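Local structure of putative cell adhesion protein (3LIU) at residues A[177-182]-A[359-364]; A[265-270]-A[282-287]; A[308-313]-A[330-335]. The protein is a putative fimbrilin of the FimA/Mfa1 family and probably serves as a building block of cell-adhesion pili. All blocks are in the same frame, centred on the assembly; numbering follows the deposited sequence. Where two conformers were deposited one is given.

Interaction 1: residues A[177-182]-A[359-364]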
loop_
_atom_site.group_PDB
_atom_site.type_symbol
_atom_site.label_atom_id
_atom_site.label_comp_id
_atom_site.label_asym_id
_atom_site.label_seq_id
_atom_site.Cartn_x
_atom_site.Cartn_y
_atom_site.Cartn_z
ATOM N N SER A 177 -4.083 -2.741 0.859
ATOM C CA SER A 177 -4.261 -4.099 1.339
ATOM C C SER A 177 -4.887 -4.906 0.233
ATOM O O SER A 177 -5.874 -4.451 -0.352
ATOM C CB SER A 177 -5.202 -4.105 2.533
ATOM O OG SER A 177 -5.635 -5.435 2.819
ATOM N N ILE A 178 -4.308 -6.065 -0.100
ATOM C CA ILE A 178 -4.866 -6.904 -1.147
ATOM C C ILE A 178 -5.156 -8.276 -0.565
ATOM O O ILE A 178 -4.289 -8.898 0.091
ATOM C CB ILE A 178 -3.924 -7.035 -2.397
ATOM C CG1 ILE A 178 -3.663 -5.675 -3.024
ATOM C CG2 ILE A 178 -4.527 -7.966 -3.454
ATOM C CD1 ILE A 178 -2.605 -5.670 -4.198
ATOM N N ALA A 179 -6.364 -8.762 -0.792
ATOM C CA ALA A 179 -6.766 -10.091 -0.297
ATOM C C ALA A 179 -7.676 -10.801 -1.277
ATOM O O ALA A 179 -8.430 -10.159 -2.016
ATOM C CB ALA A 179 -7.446 -9.978 1.042
ATOM N N LEU A 180 -7.562 -12.133 -1.288
ATOM C CA LEU A 180 -8.450 -13.016 -1.989
ATOM C C LEU A 180 -9.620 -13.335 -1.059
ATOM O O LEU A 180 -9.450 -14.003 -0.021
ATOM C CB LEU A 180 -7.735 -14.329 -2.391
ATOM C CG LEU A 180 -8.581 -15.351 -3.165
ATOM C CD1 LEU A 180 -8.816 -14.918 -4.611
ATOM C CD2 LEU A 180 -7.988 -16.773 -3.096
ATOM N N ALA A 181 -10.793 -12.849 -1.446
ATOM C CA ALA A 181 -12.019 -12.982 -0.695
ATOM C C ALA A 181 -12.677 -14.312 -1.024
ATOM O O ALA A 181 -13.317 -14.897 -0.187
ATOM C CB ALA A 181 -12.951 -11.832 -1.038
ATOM N N GLY A 182 -12.524 -14.805 -2.232
ATOM C CA GLY A 182 -13.031 -16.163 -2.523
ATOM C C GLY A 182 -12.567 -16.672 -3.870
ATOM O O GLY A 182 -12.147 -15.900 -4.716
ATOM N N LYS A 359 -8.627 -1.170 0.653
ATOM C CA LYS A 359 -8.615 -2.599 0.766
ATOM C C LYS A 359 -9.223 -3.122 -0.522
ATOM O O LYS A 359 -10.283 -2.651 -0.952
ATOM C CB LYS A 359 -9.467 -3.061 1.916
ATOM C CG LYS A 359 -8.910 -2.771 3.260
ATOM C CD LYS A 359 -9.461 -3.776 4.240
ATOM C CE LYS A 359 -8.819 -3.623 5.561
ATOM N NZ LYS A 359 -8.993 -4.826 6.420
ATOM N N TYR A 360 -8.523 -4.070 -1.132
ATOM C CA TYR A 360 -8.931 -4.739 -2.347
ATOM C C TYR A 360 -9.370 -6.153 -1.971
ATOM O O TYR A 360 -8.596 -6.922 -1.350
ATOM C CB TYR A 360 -7.761 -4.783 -3.328
ATOM C CG TYR A 360 -7.413 -3.457 -3.882
ATOM C CD1 TYR A 360 -6.677 -2.546 -3.136
ATOM C CD2 TYR A 360 -7.797 -3.089 -5.165
ATOM C CE1 TYR A 360 -6.346 -1.297 -3.657
ATOM C CE2 TYR A 360 -7.472 -1.850 -5.684
ATOM C CZ TYR A 360 -6.780 -0.949 -4.932
ATOM O OH TYR A 360 -6.478 0.289 -5.465
ATOM N N GLU A 361 -10.628 -6.466 -2.267
ATOM C CA GLU A 361 -11.205 -7.783 -1.992
ATOM C C GLU A 361 -11.518 -8.430 -3.318
ATOM O O GLU A 361 -12.399 -7.960 -4.055
ATOM C CB GLU A 361 -12.480 -7.651 -1.164
ATOM C CG GLU A 361 -12.283 -6.966 0.163
ATOM C CD GLU A 361 -11.498 -7.805 1.151
ATOM O OE1 GLU A 361 -11.387 -9.036 0.941
ATOM O OE2 GLU A 361 -10.995 -7.230 2.136
ATOM N N ILE A 362 -10.748 -9.482 -3.655
ATOM C CA ILE A 362 -10.802 -10.153 -4.972
ATOM C C ILE A 362 -11.551 -11.494 -4.854
ATOM O O ILE A 362 -11.218 -12.326 -4.013
ATOM C CB ILE A 362 -9.363 -10.373 -5.528
ATOM C CG1 ILE A 362 -8.655 -9.003 -5.642
ATOM C CG2 ILE A 362 -9.393 -11.142 -6.861
ATOM C CD1 ILE A 362 -7.263 -9.032 -6.100
ATOM N N SER A 363 -12.593 -11.664 -5.655
ATOM C CA SER A 363 -13.333 -12.914 -5.727
ATOM C C SER A 363 -13.170 -13.493 -7.113
ATOM O O SER A 363 -13.515 -12.846 -8.111
ATOM C CB SER A 363 -14.824 -12.669 -5.450
ATOM O OG SER A 363 -14.970 -12.105 -4.164
ATOM N N LEU A 364 -12.654 -14.714 -7.170
ATOM C CA LEU A 364 -12.397 -15.382 -8.433
ATOM C C LEU A 364 -13.443 -16.422 -8.785
ATOM O O LEU A 364 -13.928 -17.147 -7.912
ATOM C CB LEU A 364 -11.018 -16.039 -8.379
ATOM C CG LEU A 364 -9.861 -15.079 -8.171
ATOM C CD1 LEU A 364 -8.504 -15.864 -8.302
ATOM C CD2 LEU A 364 -9.966 -13.918 -9.147
HETATM O O HOH W 1 -7.855 -6.328 1.616
#
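The carbonyl oxygen Ile362 O is gripped by two N-H groups of the adjacent strand, one weakly, and touched by a C-H: Ala181 N binds it at 2.7 Å, 27° above the carbonyl plane, Gly182 N forms the weak bond, and Leu180 CA makes the C-H...O contact. Two successive N-H groups on one acceptor mark a beta bulge: the register of this parallel pair slips by one residue between Leu180 and Gly182. Before it, Tyr360 N reaches Ser177 O at 2.8 Å and Ile362 N reaches Ala179 O at 2.9 Å, both nearly along the C=O axis. Beyond it, Leu364 N returns to Gly182 O with a nearly straight bond (174°). Tyr360 O takes Ala179 N at 2.9 Å; a water near Tyr360 O, Ser177 OG and, weakly, Glu361 OE2 can donate to only two of them at a time. Ser177 OG is also bonded to Glu281. On the apolar face, Ile178 CG2 lies 4.0 Å from Ile362 CD1, and the side chains of Leu180 and Leu364 cross at about a right angle, Leu180 CD1 3.7 Å from Leu364 CG. That face meets Leu309 and Val311 of strand 308-319, while strand 383-391 flanks 359-364 and strand 282-284 pairs on the other side of 177-182.

Interaction 2: residues A[265-270]-A[282-287]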
loop_
_atom_site.group_PDB
_atom_site.type_symbol
_atom_site.label_atom_id
_atom_site.label_comp_id
_atom_site.label_asym_id
_atom_site.label_seq_id
_atom_site.Cartn_x
_atom_site.Cartn_y
_atom_site.Cartn_z
ATOM N N ASP A 265 9.050 -12.757 1.152
ATOM C CA ASP A 265 8.239 -13.876 1.645
ATOM C C ASP A 265 6.852 -13.458 2.142
ATOM O O ASP A 265 5.926 -14.273 2.138
ATOM C CB ASP A 265 8.971 -14.652 2.765
ATOM C CG ASP A 265 10.195 -15.423 2.250
ATOM O OD1 ASP A 265 10.259 -15.719 1.056
ATOM O OD2 ASP A 265 11.112 -15.669 3.026
ATOM N N ALA A 266 6.718 -12.219 2.602
ATOM C CA ALA A 266 5.417 -11.709 3.064
ATOM C C ALA A 266 4.390 -11.669 1.920
ATOM O O ALA A 266 3.176 -11.620 2.150
ATOM C CB ALA A 266 5.578 -10.295 3.707
ATOM N N LEU A 267 4.866 -11.684 0.683
ATOM C CA LEU A 267 3.970 -11.632 -0.476
ATOM C C LEU A 267 3.538 -12.989 -1.048
ATOM O O LEU A 267 3.036 -13.047 -2.172
ATOM C CB LEU A 267 4.609 -10.780 -1.582
ATOM C CG LEU A 267 4.839 -9.316 -1.195
ATOM C CD1 LEU A 267 5.421 -8.553 -2.404
ATOM C CD2 LEU A 267 3.521 -8.673 -0.709
ATOM N N ALA A 268 3.739 -14.075 -0.291
ATOM C CA ALA A 268 3.148 -15.401 -0.617
ATOM C C ALA A 268 2.506 -16.035 0.613
ATOM O O ALA A 268 2.979 -15.846 1.754
ATOM C CB ALA A 268 4.215 -16.351 -1.216
ATOM N N LYS A 269 1.416 -16.756 0.396
ATOM C CA LYS A 269 0.767 -17.483 1.471
ATOM C C LYS A 269 0.242 -18.811 0.967
ATOM O O LYS A 269 -0.568 -18.871 0.010
ATOM C CB LYS A 269 -0.409 -16.691 2.018
ATOM C CG LYS A 269 -1.110 -17.308 3.210
ATOM C CD LYS A 269 -0.558 -16.822 4.536
ATOM C CE LYS A 269 -1.278 -17.466 5.725
ATOM N NZ LYS A 269 -0.685 -18.777 6.080
ATOM N N LYS A 270 0.682 -19.862 1.638
ATOM C CA LYS A 270 0.142 -21.202 1.466
ATOM C C LYS A 270 -1.252 -21.299 2.121
ATOM O O LYS A 270 -1.460 -20.730 3.179
ATOM C CB LYS A 270 1.116 -22.200 2.096
ATOM C CG LYS A 270 0.743 -23.670 1.933
ATOM C CD LYS A 270 1.893 -24.593 2.408
ATOM C CE LYS A 270 1.600 -26.063 2.079
ATOM N NZ LYS A 270 2.846 -26.844 1.774
ATOM N N PHE A 282 -2.370 -8.785 2.016
ATOM C CA PHE A 282 -1.022 -8.478 1.583
ATOM C C PHE A 282 -0.922 -6.972 1.471
ATOM O O PHE A 282 -1.806 -6.350 0.894
ATOM C CB PHE A 282 -0.749 -9.067 0.173
ATOM C CG PHE A 282 -0.777 -10.586 0.121
ATOM C CD1 PHE A 282 0.293 -11.337 0.595
ATOM C CD2 PHE A 282 -1.884 -11.258 -0.362
ATOM C CE1 PHE A 282 0.267 -12.764 0.540
ATOM C CE2 PHE A 282 -1.911 -12.658 -0.407
ATOM C CZ PHE A 282 -0.822 -13.401 0.037
ATOM N N TYR A 283 0.194 -6.410 1.934
ATOM C CA TYR A 283 0.435 -5.000 1.907
ATOM C C TYR A 283 1.435 -4.649 0.814
ATOM O O TYR A 283 2.506 -5.266 0.698
ATOM C CB TYR A 283 0.977 -4.503 3.259
ATOM C CG TYR A 283 0.134 -4.793 4.463
ATOM C CD1 TYR A 283 -1.270 -4.674 4.411
ATOM C CD2 TYR A 283 0.715 -5.181 5.666
ATOM C CE1 TYR A 283 -2.060 -4.977 5.516
ATOM C CE2 TYR A 283 -0.063 -5.437 6.781
ATOM C CZ TYR A 283 -1.443 -5.322 6.705
ATOM O OH TYR A 283 -2.226 -5.604 7.802
ATOM N N VAL A 284 1.088 -3.616 0.044
ATOM C CA VAL A 284 1.874 -3.238 -1.121
ATOM C C VAL A 284 1.841 -1.720 -1.184
ATOM O O VAL A 284 0.965 -1.088 -0.559
ATOM C CB VAL A 284 1.294 -3.851 -2.466
ATOM C CG1 VAL A 284 1.338 -5.349 -2.467
ATOM C CG2 VAL A 284 -0.133 -3.383 -2.723
ATOM N N TYR A 285 2.767 -1.127 -1.930
ATOM C CA TYR A 285 2.715 0.317 -2.191
ATOM C C TYR A 285 1.907 0.565 -3.482
ATOM O O TYR A 285 1.527 -0.383 -4.214
ATOM C CB TYR A 285 4.128 0.939 -2.289
ATOM C CG TYR A 285 4.951 1.001 -0.999
ATOM C CD1 TYR A 285 4.368 1.320 0.221
ATOM C CD2 TYR A 285 6.326 0.792 -1.021
ATOM C CE1 TYR A 285 5.101 1.404 1.374
ATOM C CE2 TYR A 285 7.094 0.889 0.169
ATOM C CZ TYR A 285 6.477 1.178 1.338
ATOM O OH TYR A 285 7.153 1.240 2.529
ATOM N N GLU A 286 1.701 1.840 -3.792
ATOM C CA GLU A 286 0.958 2.194 -4.996
ATOM C C GLU A 286 1.664 1.709 -6.238
ATOM O O GLU A 286 2.896 1.729 -6.338
ATOM C CB GLU A 286 0.735 3.709 -5.120
ATOM C CG GLU A 286 -0.081 4.314 -3.985
ATOM C CD GLU A 286 -0.635 5.699 -4.305
ATOM O OE1 GLU A 286 0.116 6.515 -4.888
ATOM O OE2 GLU A 286 -1.799 5.984 -3.899
ATOM N N ASN A 287 0.852 1.241 -7.167
ATOM C CA ASN A 287 1.258 0.932 -8.511
ATOM C C ASN A 287 0.064 1.104 -9.468
ATOM O O ASN A 287 -0.904 0.326 -9.432
ATOM C CB ASN A 287 1.789 -0.486 -8.600
ATOM C CG ASN A 287 2.323 -0.812 -9.994
ATOM O OD1 ASN A 287 2.318 0.048 -10.862
ATOM N ND2 ASN A 287 2.728 -2.065 -10.221
#
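The backbones of 265-270 and 282-287 come closest at Leu267 and Phe282, whose CA atoms stand 6.3 Å apart, too far for a strand ladder, and the contact is carried by the Phe282 ring lying against backbone, and by Leu267. The arrangement is consistent with a beta-sandwich, as in transthyretin-like folds: strand 268-270 pairs with strand 193-213 of one sheet, strand 282-284 with strand 172-185 of the other, and Phe282 spans the gap. Its CG lies anti to the carbonyl carbon (chi1 -65°), which sends the ring toward the turn that leads into strand 268-270. There the ring follows the backbone. Ala266 O lies near the ring plane, 3.3 Å from Phe282 CD1, an edge approach that would probably be favoured by the slightly positive ring hydrogens. Farther along the ring, Phe282 CE1 meets Leu267 C at 3.6 Å, and Phe282 CZ ends against Lys269 CB at 3.9 Å. Lys269 touches with its aliphatic root; its chain bends at chi2 (92°), and NZ forms a salt bridge with Asp275. His280 meets the Phe282 ring edge-to-face and also touches Lys269. The turn itself carries a long backbone bond from Ala268 N to Asp265 O. Leu267 completes the contact with one branch: CG stands beside the backbone N (chi1 -63°), and Leu267 CD2 comes within 4.3 Å of Val284 CG1. The same methyl, Leu267 CD2, rests 3.8 Å from the backbone oxygen Tyr283 O.

Interaction 3: residues A[308-313]-A[330-335]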
loop_
_atom_site.group_PDB
_atom_site.type_symbol
_atom_site.label_atom_id
_atom_site.label_comp_id
_atom_site.label_asym_id
_atom_site.label_seq_id
_atom_site.Cartn_x
_atom_site.Cartn_y
_atom_site.Cartn_z
ATOM N N LEU A 308 -0.054 -8.043 -9.618
ATOM C CA LEU A 308 -0.898 -9.218 -9.874
ATOM C C LEU A 308 -1.156 -9.918 -8.569
ATOM O O LEU A 308 -0.252 -10.012 -7.718
ATOM C CB LEU A 308 -0.200 -10.228 -10.834
ATOM C CG LEU A 308 0.357 -9.697 -12.156
ATOM C CD1 LEU A 308 1.059 -10.780 -12.977
ATOM C CD2 LEU A 308 -0.703 -9.007 -13.029
ATOM N N LEU A 309 -2.379 -10.433 -8.440
ATOM C CA LEU A 309 -2.688 -11.486 -7.537
ATOM C C LEU A 309 -2.795 -12.765 -8.331
ATOM O O LEU A 309 -3.569 -12.871 -9.303
ATOM C CB LEU A 309 -3.973 -11.208 -6.725
ATOM C CG LEU A 309 -4.288 -12.340 -5.719
ATOM C CD1 LEU A 309 -4.789 -11.829 -4.382
ATOM C CD2 LEU A 309 -5.241 -13.387 -6.297
ATOM N N ILE A 310 -2.005 -13.749 -7.918
ATOM C CA ILE A 310 -1.976 -15.042 -8.587
ATOM C C ILE A 310 -2.319 -16.157 -7.598
ATOM O O ILE A 310 -1.742 -16.218 -6.480
ATOM C CB ILE A 310 -0.570 -15.300 -9.203
ATOM C CG1 ILE A 310 -0.144 -14.120 -10.078
ATOM C CG2 ILE A 310 -0.534 -16.646 -10.069
ATOM C CD1 ILE A 310 1.268 -14.270 -10.735
ATOM N N VAL A 311 -3.287 -17.007 -7.972
ATOM C CA VAL A 311 -3.627 -18.201 -7.204
ATOM C C VAL A 311 -3.176 -19.481 -7.905
ATOM O O VAL A 311 -3.085 -19.538 -9.144
ATOM C CB VAL A 311 -5.129 -18.276 -6.849
ATOM C CG1 VAL A 311 -5.613 -16.896 -6.265
ATOM C CG2 VAL A 311 -5.928 -18.649 -8.044
ATOM N N LYS A 312 -2.817 -20.461 -7.083
ATOM C CA LYS A 312 -2.489 -21.802 -7.536
ATOM C C LYS A 312 -3.382 -22.807 -6.834
ATOM O O LYS A 312 -3.582 -22.713 -5.625
ATOM C CB LYS A 312 -1.049 -22.148 -7.219
ATOM C CG LYS A 312 -0.535 -23.367 -8.028
ATOM C CD LYS A 312 0.811 -23.854 -7.596
ATOM C CE LYS A 312 0.749 -24.508 -6.250
ATOM N NZ LYS A 312 2.080 -24.932 -5.847
ATOM N N GLY A 313 -3.893 -23.791 -7.583
ATOM C CA GLY A 313 -4.683 -24.872 -6.979
ATOM C C GLY A 313 -4.966 -25.999 -7.954
ATOM O O GLY A 313 -4.473 -25.999 -9.082
ATOM N N ASN A 330 -1.909 -28.018 -9.547
ATOM C CA ASN A 330 -0.935 -26.931 -9.563
ATOM C C ASN A 330 -1.108 -26.000 -10.751
ATOM O O ASN A 330 -0.136 -25.666 -11.427
ATOM C CB ASN A 330 0.486 -27.536 -9.475
ATOM C CG ASN A 330 0.670 -28.322 -8.204
ATOM O OD1 ASN A 330 0.301 -27.841 -7.115
ATOM N ND2 ASN A 330 1.173 -29.571 -8.322
ATOM N N CYS A 331 -2.375 -25.652 -11.016
ATOM C CA CYS A 331 -2.805 -24.686 -12.007
ATOM C C CYS A 331 -2.711 -23.272 -11.467
ATOM O O CYS A 331 -3.166 -23.033 -10.350
ATOM C CB CYS A 331 -4.310 -24.826 -12.269
ATOM S SG CYS A 331 -4.759 -26.127 -13.143
ATOM N N TYR A 332 -2.263 -22.331 -12.305
ATOM C CA TYR A 332 -2.214 -20.918 -11.954
ATOM C C TYR A 332 -3.240 -20.064 -12.699
ATOM O O TYR A 332 -3.548 -20.274 -13.897
ATOM C CB TYR A 332 -0.835 -20.313 -12.245
ATOM C CG TYR A 332 0.287 -20.860 -11.451
ATOM C CD1 TYR A 332 0.620 -20.316 -10.224
ATOM C CD2 TYR A 332 1.053 -21.933 -11.931
ATOM C CE1 TYR A 332 1.669 -20.817 -9.496
ATOM C CE2 TYR A 332 2.095 -22.460 -11.180
ATOM C CZ TYR A 332 2.407 -21.891 -9.962
ATOM O OH TYR A 332 3.441 -22.407 -9.182
ATOM N N TYR A 333 -3.712 -19.056 -11.976
ATOM C CA TYR A 333 -4.643 -18.049 -12.469
ATOM C C TYR A 333 -4.176 -16.674 -11.946
ATOM O O TYR A 333 -4.078 -16.454 -10.706
ATOM C CB TYR A 333 -6.048 -18.339 -11.962
ATOM C CG TYR A 333 -6.569 -19.723 -12.289
ATOM C CD1 TYR A 333 -6.276 -20.795 -11.471
ATOM C CD2 TYR A 333 -7.362 -19.952 -13.423
ATOM C CE1 TYR A 333 -6.762 -22.081 -11.740
ATOM C CE2 TYR A 333 -7.838 -21.217 -13.722
ATOM C CZ TYR A 333 -7.546 -22.286 -12.843
ATOM O OH TYR A 333 -8.008 -23.546 -13.099
ATOM N N ALA A 334 -3.839 -15.780 -12.876
ATOM C CA ALA A 334 -3.317 -14.458 -12.552
ATOM C C ALA A 334 -4.304 -13.348 -12.879
ATOM O O ALA A 334 -4.928 -13.389 -13.940
ATOM C CB ALA A 334 -1.998 -14.228 -13.315
ATOM N N ILE A 335 -4.351 -12.338 -12.018
ATOM C CA ILE A 335 -5.283 -11.209 -12.063
ATOM C C ILE A 335 -4.544 -9.898 -11.904
ATOM O O ILE A 335 -3.901 -9.682 -10.881
ATOM C CB ILE A 335 -6.251 -11.324 -10.825
ATOM C CG1 ILE A 335 -7.163 -12.526 -11.010
ATOM C CG2 ILE A 335 -7.063 -10.094 -10.557
ATOM C CD1 ILE A 335 -7.596 -12.727 -12.414
HETATM O O HOH W 2 3.885 -22.364 -6.546
#
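Lys312 lays its aliphatic chain over one face of the Tyr332 ring, the two side chains running alongside each other in the same direction. The CH-pi evidence is direct: Lys312 CG lies 3.8 Å from the ring centroid and 18° off the ring normal. Farther out, Lys312 CD is 3.4 Å from Tyr332 OH. After a bend at chi3 (70°) the amine shares a water with that hydroxyl. This water lies 3.2 Å from Lys312 NZ and 2.7 Å from Tyr332 OH. Ile310 CG2 comes up obliquely to Tyr332 CD1 at 3.9 Å, while Ile310 CG1 packs on Ala334 CB at 3.7 Å. An alanine in place of Tyr332 would probably cost Lys312 both the surface under its chain and the water bridge that helps place its amine. On the side of the sheet that carries Val311 and Tyr333, these two side chains cross obliquely, with Val311 CG2 near Tyr333 CB, and Tyr333 OH is bonded to Gly368 O. These positions are set by six backbone bonds, paired two by two at Leu309-Ile335, Val311-Tyr333 and Gly313-Cys331; Val311 N to Tyr333 O is 2.9 Å and lies in the carbonyl plane. The Lys312-Tyr332 pair is a non-hydrogen-bonded one, bordered by CA-H...O contacts. Beyond it, Asn330, with positive phi (56°), faces Gly313 together with Cys331. The ensemble is an antiparallel hairpin ladder interrupted by a G1 beta bulge.

In the fold
From the N terminus, 177-182 comes first, but its partner 359-364 lies far ahead, so interaction 1 closes a loop of 176 residues. Both other contacts nest inside it, in series and without crossing: interaction 2 closes a short loop of 11 residues, then interaction 3 closes one of 16 within the hairpin of strands 308-319 and 326-336. Interactions 1 and 2 adjoin through strands 172-185 and 282-284, where Ile178 N probably bonds to Phe282 O. Interactions 1 and 3 pack together between what are probably the two sheets of a sandwich, Leu364 packing on Val311 and Ile335. Interactions 2 and 3 do not touch, but strand 193-213 pairs with both 268-270 and 308-319.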